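Local coordinates for mandelate racemase / muconate lactonizing enzyme, C-terminal domain protein (Pseudovibrio sp. JE062, PDB 4JHM), which is of unknown function but belongs to the enolase superfamily, pairing an N-terminal capping domain with a C-terminal domain of the TIM-barrel type, at residues 105-109 with 273-279; 304-309 with 356-360. All blocks are in the same frame, centred on the assembly; numbering follows the deposited sequence.

Contact 1. Residues 105-109 with 273-279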
loop_
_atom_site.group_PDB
_atom_site.type_symbol
_atom_site.label_atom_id
_atom_site.label_comp_id
_atom_site.label_asym_id
_atom_site.label_seq_id
_atom_site.Cartn_x
_atom_site.Cartn_y
_atom_site.Cartn_z
ATOM N N SER A 105 15.069 -28.736 19.984
ATOM C CA SER A 105 15.152 -29.359 18.664
ATOM C C SER A 105 15.624 -30.813 18.702
ATOM O O SER A 105 15.086 -31.654 17.987
ATOM C CB SER A 105 16.057 -28.540 17.741
ATOM O OG SER A 105 15.458 -27.290 17.425
ATOM N N PRO A 106 16.627 -31.123 19.536
ATOM C CA PRO A 106 17.122 -32.504 19.574
ATOM C C PRO A 106 16.094 -33.521 20.086
ATOM O O PRO A 106 16.115 -34.680 19.674
ATOM C CB PRO A 106 18.317 -32.430 20.533
ATOM C CG PRO A 106 18.672 -30.984 20.629
ATOM C CD PRO A 106 17.389 -30.238 20.430
ATOM N N ILE A 107 15.206 -33.092 20.976
ATOM C CA ILE A 107 14.208 -33.998 21.533
ATOM C C ILE A 107 13.184 -34.354 20.462
ATOM O O ILE A 107 12.857 -35.519 20.274
ATOM C CB ILE A 107 13.485 -33.387 22.752
ATOM C CG1 ILE A 107 14.500 -32.953 23.815
ATOM C CG2 ILE A 107 12.499 -34.387 23.342
ATOM C CD1 ILE A 107 13.953 -31.963 24.821
ATOM N N ASP A 108 12.677 -33.349 19.756
ATOM C CA ASP A 108 11.744 -33.601 18.662
ATOM C C ASP A 108 12.401 -34.512 17.633
ATOM O O ASP A 108 11.805 -35.486 17.172
ATOM C CB ASP A 108 11.313 -32.287 18.005
ATOM C CG ASP A 108 10.574 -32.501 16.691
ATOM O OD1 ASP A 108 11.243 -32.738 15.661
ATOM O OD2 ASP A 108 9.324 -32.419 16.687
ATOM N N ILE A 109 13.643 -34.191 17.293
ATOM C CA ILE A 109 14.383 -34.931 16.285
ATOM C C ILE A 109 14.539 -36.391 16.691
ATOM O O ILE A 109 14.360 -37.297 15.875
ATOM C CB ILE A 109 15.766 -34.296 16.051
ATOM C CG1 ILE A 109 15.612 -32.965 15.313
ATOM C CG2 ILE A 109 16.658 -35.233 15.248
ATOM C CD1 ILE A 109 16.821 -32.063 15.406
ATOM N N ALA A 273 17.239 -27.612 11.362
ATOM C CA ALA A 273 16.317 -28.443 12.109
ATOM C C ALA A 273 16.691 -28.451 13.585
ATOM O O ALA A 273 15.825 -28.559 14.447
ATOM C CB ALA A 273 16.319 -29.856 11.551
ATOM N N THR A 274 17.983 -28.322 13.870
ATOM C CA THR A 274 18.484 -28.378 15.239
ATOM C C THR A 274 18.374 -27.035 15.952
ATOM O O THR A 274 18.925 -26.860 17.042
ATOM C CB THR A 274 19.965 -28.787 15.266
ATOM O OG1 THR A 274 20.749 -27.774 14.628
ATOM C CG2 THR A 274 20.168 -30.107 14.553
ATOM N N VAL A 275 17.671 -26.084 15.336
ATOM C CA VAL A 275 17.512 -24.755 15.917
ATOM C C VAL A 275 16.051 -24.318 15.968
ATOM O O VAL A 275 15.596 -23.790 16.984
ATOM C CB VAL A 275 18.320 -23.697 15.138
ATOM C CG1 VAL A 275 17.895 -22.295 15.546
ATOM C CG2 VAL A 275 19.808 -23.874 15.373
ATOM N N CYS A 276 15.312 -24.538 14.884
ATOM C CA CYS A 276 13.954 -23.995 14.769
ATOM C C CYS A 276 12.872 -24.858 15.422
ATOM O O CYS A 276 11.692 -24.538 15.333
ATOM C CB CYS A 276 13.600 -23.732 13.303
ATOM S SG CYS A 276 13.482 -25.200 12.259
ATOM N N GLY A 277 13.265 -25.943 16.078
ATOM C CA GLY A 277 12.302 -26.792 16.773
ATOM C C GLY A 277 12.260 -28.233 16.297
ATOM O O GLY A 277 11.332 -28.970 16.628
ATOM N N GLY A 278 13.259 -28.633 15.515
ATOM C CA GLY A 278 13.380 -30.016 15.067
ATOM C C GLY A 278 12.766 -30.297 13.708
ATOM O O GLY A 278 12.278 -29.396 13.027
ATOM N N ILE A 279 12.797 -31.570 13.326
ATOM C CA ILE A 279 12.257 -32.044 12.058
ATOM C C ILE A 279 10.834 -31.544 11.844
ATOM O O ILE A 279 10.492 -31.037 10.776
ATOM C CB ILE A 279 12.239 -33.588 12.028
ATOM C CG1 ILE A 279 13.643 -34.158 12.258
ATOM C CG2 ILE A 279 11.684 -34.101 10.709
ATOM C CD1 ILE A 279 14.602 -33.951 11.103
#
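Ser105 OG has two partners: it accepts a hydrogen bond from Gly277 N at 2.9 Å, bent to 134° at the hydrogen, and it is also bonded to the backbone O of Leu101, one turn earlier in its own helix. The contact joins the two parts of an enolase-superfamily fold, since helix 100-119 belongs to the N-terminal domain family and segment 273-279, the loop running into helix 279-291, to the C-terminal, barrel-type one. With OG opposite the carbonyl carbon (chi1 -68°), Ser105 reaches into the curl of this loop, its hydroxyl directed to the backbone of Gly277. The curl is held by a weak backbone bond from Gly278 N to Ala273 O. Gly277 and Gly278 both have positive phi (121° and 94°), and the nearest pair of CA atoms across the contact is Ser105 CA and Gly278 CA, 4.1 Å apart. The carboxylate of Asp108 lies beside the start of the next helix, which Gly278 precedes as N-cap residue. Asp108 OD1 comes to 3.0 Å from Ile279 N, but at an angle too poor for a hydrogen bond, whereas OD2 is tied to Thr280 OG1 and Asn89 ND2. Ile109 supplies the apolar flank. Its CD1 approaches Thr274 CG2 with the two side chains obliquely crossed, and Val275, farther round the loop, packs on Trp98 of the second subunit. At the other end of the curl, Ile109 CG1 meets Ile279 CG1 at 3.8 Å, one methylene against the other.

Contact 2. Residues 304-309 with 356-360; sequences TLTQAA and LGVEM
Leu356 opens the contact by sending its two methyl groups to different residues of helix 304-316. Leu356 CD1 meets Leu305 CD2 at 3.7 Å, the two side chains crossing at about a right angle, while CD2 lies near the backbone CA of Ala309. Leu356 O is 3.9 Å from Ala308 CB and is hydrogen-bonded to His312 NE2, one turn farther along the helix; Asp113 OD1 accepts the N-H of Leu356. Past Gly357, Val358 points its side chain at the helix and divides it between two residues. With CG1 opposite the backbone N (chi1 177°), Val358 CG2 is directed to Ala308 CB at 3.5 Å, and Val358 CG1 comes to 4.0 Å from Leu305 CD2. Selenomethionine Met360 ends the row: its chain is bent at chi2 and chi3, bringing Met360 SE to 4.3 Å from Leu305 CD1 and Met360 CE to 3.8 Å from Thr304 OG1. No hydrogen bond links the two segments, so apolar side chains carry the contact. Leu51 of strand 50-58 touches both Leu305 and Met360. The arrangement is a loop, turned at Leu356-Gly357 and extended from Val358 on, laid over the first turns of helix 304-316, where the TIM-barrel-type domain of an enolase-superfamily protein meets the N-terminal sheet.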
loop_
_atom_site.group_PDB
_atom_site.type_symbol
_atom_site.label_atom_id
_atom_site.label_comp_id
_atom_site.label_asym_id
_atom_site.label_seq_id
_atom_site.Cartn_x
_atom_site.Cartn_y
_atom_site.Cartn_z
ATOM N N THR A 304 27.589 -34.814 12.564
ATOM C CA THR A 304 26.857 -35.692 11.650
ATOM C C THR A 304 25.362 -35.784 11.962
ATOM O O THR A 304 24.536 -35.837 11.045
ATOM C CB THR A 304 27.466 -37.104 11.596
ATOM O OG1 THR A 304 28.090 -37.403 12.846
ATOM C CG2 THR A 304 28.506 -37.194 10.483
ATOM N N LEU A 305 25.013 -35.795 13.245
ATOM C CA LEU A 305 23.606 -35.788 13.640
ATOM C C LEU A 305 22.905 -34.524 13.153
ATOM O O LEU A 305 21.811 -34.588 12.589
ATOM C CB LEU A 305 23.464 -35.917 15.156
ATOM C CG LEU A 305 23.277 -37.348 15.649
ATOM C CD1 LEU A 305 23.388 -37.412 17.163
ATOM C CD2 LEU A 305 21.932 -37.885 15.182
ATOM N N THR A 306 23.532 -33.374 13.381
ATOM C CA THR A 306 23.017 -32.120 12.848
ATOM C C THR A 306 22.956 -32.197 11.324
ATOM O O THR A 306 21.998 -31.740 10.707
ATOM C CB THR A 306 23.897 -30.923 13.249
ATOM O OG1 THR A 306 23.672 -30.592 14.625
ATOM C CG2 THR A 306 23.578 -29.720 12.382
ATOM N N GLN A 307 23.987 -32.783 10.724
ATOM C CA GLN A 307 24.053 -32.908 9.277
ATOM C C GLN A 307 22.908 -33.761 8.754
ATOM O O GLN A 307 22.236 -33.387 7.802
ATOM C CB GLN A 307 25.388 -33.526 8.855
ATOM C CG GLN A 307 26.606 -32.683 9.199
ATOM C CD GLN A 307 27.910 -33.358 8.822
ATOM O OE1 GLN A 307 28.008 -34.000 7.777
ATOM N NE2 GLN A 307 28.921 -33.211 9.670
ATOM N N ALA A 308 22.688 -34.910 9.386
ATOM C CA ALA A 308 21.710 -35.888 8.905
ATOM C C ALA A 308 20.275 -35.380 9.023
ATOM O O ALA A 308 19.479 -35.523 8.095
ATOM C CB ALA A 308 21.868 -37.204 9.658
ATOM N N ALA A 309 19.957 -34.787 10.170
ATOM C CA ALA A 309 18.616 -34.278 10.441
ATOM C C ALA A 309 18.122 -33.382 9.314
ATOM O O ALA A 309 16.995 -33.526 8.846
ATOM C CB ALA A 309 18.601 -33.514 11.756
ATOM N N LEU A 356 17.438 -41.512 11.202
ATOM C CA LEU A 356 18.455 -40.601 10.691
ATOM C C LEU A 356 19.567 -41.391 10.016
ATOM O O LEU A 356 20.398 -40.826 9.303
ATOM C CB LEU A 356 19.024 -39.735 11.813
ATOM C CG LEU A 356 17.996 -38.858 12.523
ATOM C CD1 LEU A 356 18.663 -37.940 13.541
ATOM C CD2 LEU A 356 17.203 -38.050 11.508
ATOM N N GLY A 357 19.566 -42.702 10.233
ATOM C CA GLY A 357 20.617 -43.558 9.710
ATOM C C GLY A 357 21.957 -43.186 10.309
ATOM O O GLY A 357 22.992 -43.337 9.667
ATOM N N VAL A 358 21.936 -42.692 11.543
ATOM C CA VAL A 358 23.162 -42.312 12.229
ATOM C C VAL A 358 23.447 -43.265 13.380
ATOM O O VAL A 358 22.641 -43.414 14.298
ATOM C CB VAL A 358 23.090 -40.880 12.786
ATOM C CG1 VAL A 358 24.353 -40.555 13.564
ATOM C CG2 VAL A 358 22.891 -39.877 11.661
ATOM N N GLU A 359 24.605 -43.910 13.312
ATOM C CA GLU A 359 25.054 -44.809 14.357
ATOM C C GLU A 359 26.208 -44.135 15.095
ATOM O O GLU A 359 27.110 -43.573 14.472
ATOM C CB GLU A 359 25.497 -46.140 13.743
ATOM C CG GLU A 359 25.378 -47.337 14.673
ATOM C CD GLU A 359 25.307 -48.656 13.921
ATOM O OE1 GLU A 359 25.188 -48.633 12.676
ATOM O OE2 GLU A 359 25.367 -49.719 14.576
HETATM N N MSE A 360 26.171 -44.177 16.422
HETATM C CA MSE A 360 27.181 -43.504 17.226
HETATM C C MSE A 360 27.974 -44.503 18.004
HETATM O O MSE A 360 27.447 -45.532 18.424
HETATM C CB MSE A 360 26.518 -42.555 18.217
HETATM C CG MSE A 360 25.749 -41.442 17.514
HETATM SE SE MSE A 360 26.918 -39.879 17.255
HETATM C CE MSE A 360 27.233 -40.101 15.329
#

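The centres of contact 1 and contact 2 lie 13 Å apart, and the two follow one another along the chain, contact 1 closing before contact 2 opens. Three side-chain approaches join them. Ile279 CD1 comes to 3.3 Å from Ala309 O, Thr274 CG2 to 3.5 Å from Thr306 OG1, and Ile109 CG2 to 3.8 Å from Leu356 CD1. Helix 304-316 thus receives the 273-279 loop as well as segment 356-360, and Asn310 of that helix bonds the backbone N of Ala273. Helix 100-119 likewise serves both, through Ser105, Asp108 and Ile109 in contact 1 and through Asp113, which binds Leu356 N. Every touching residue of either contact is buried.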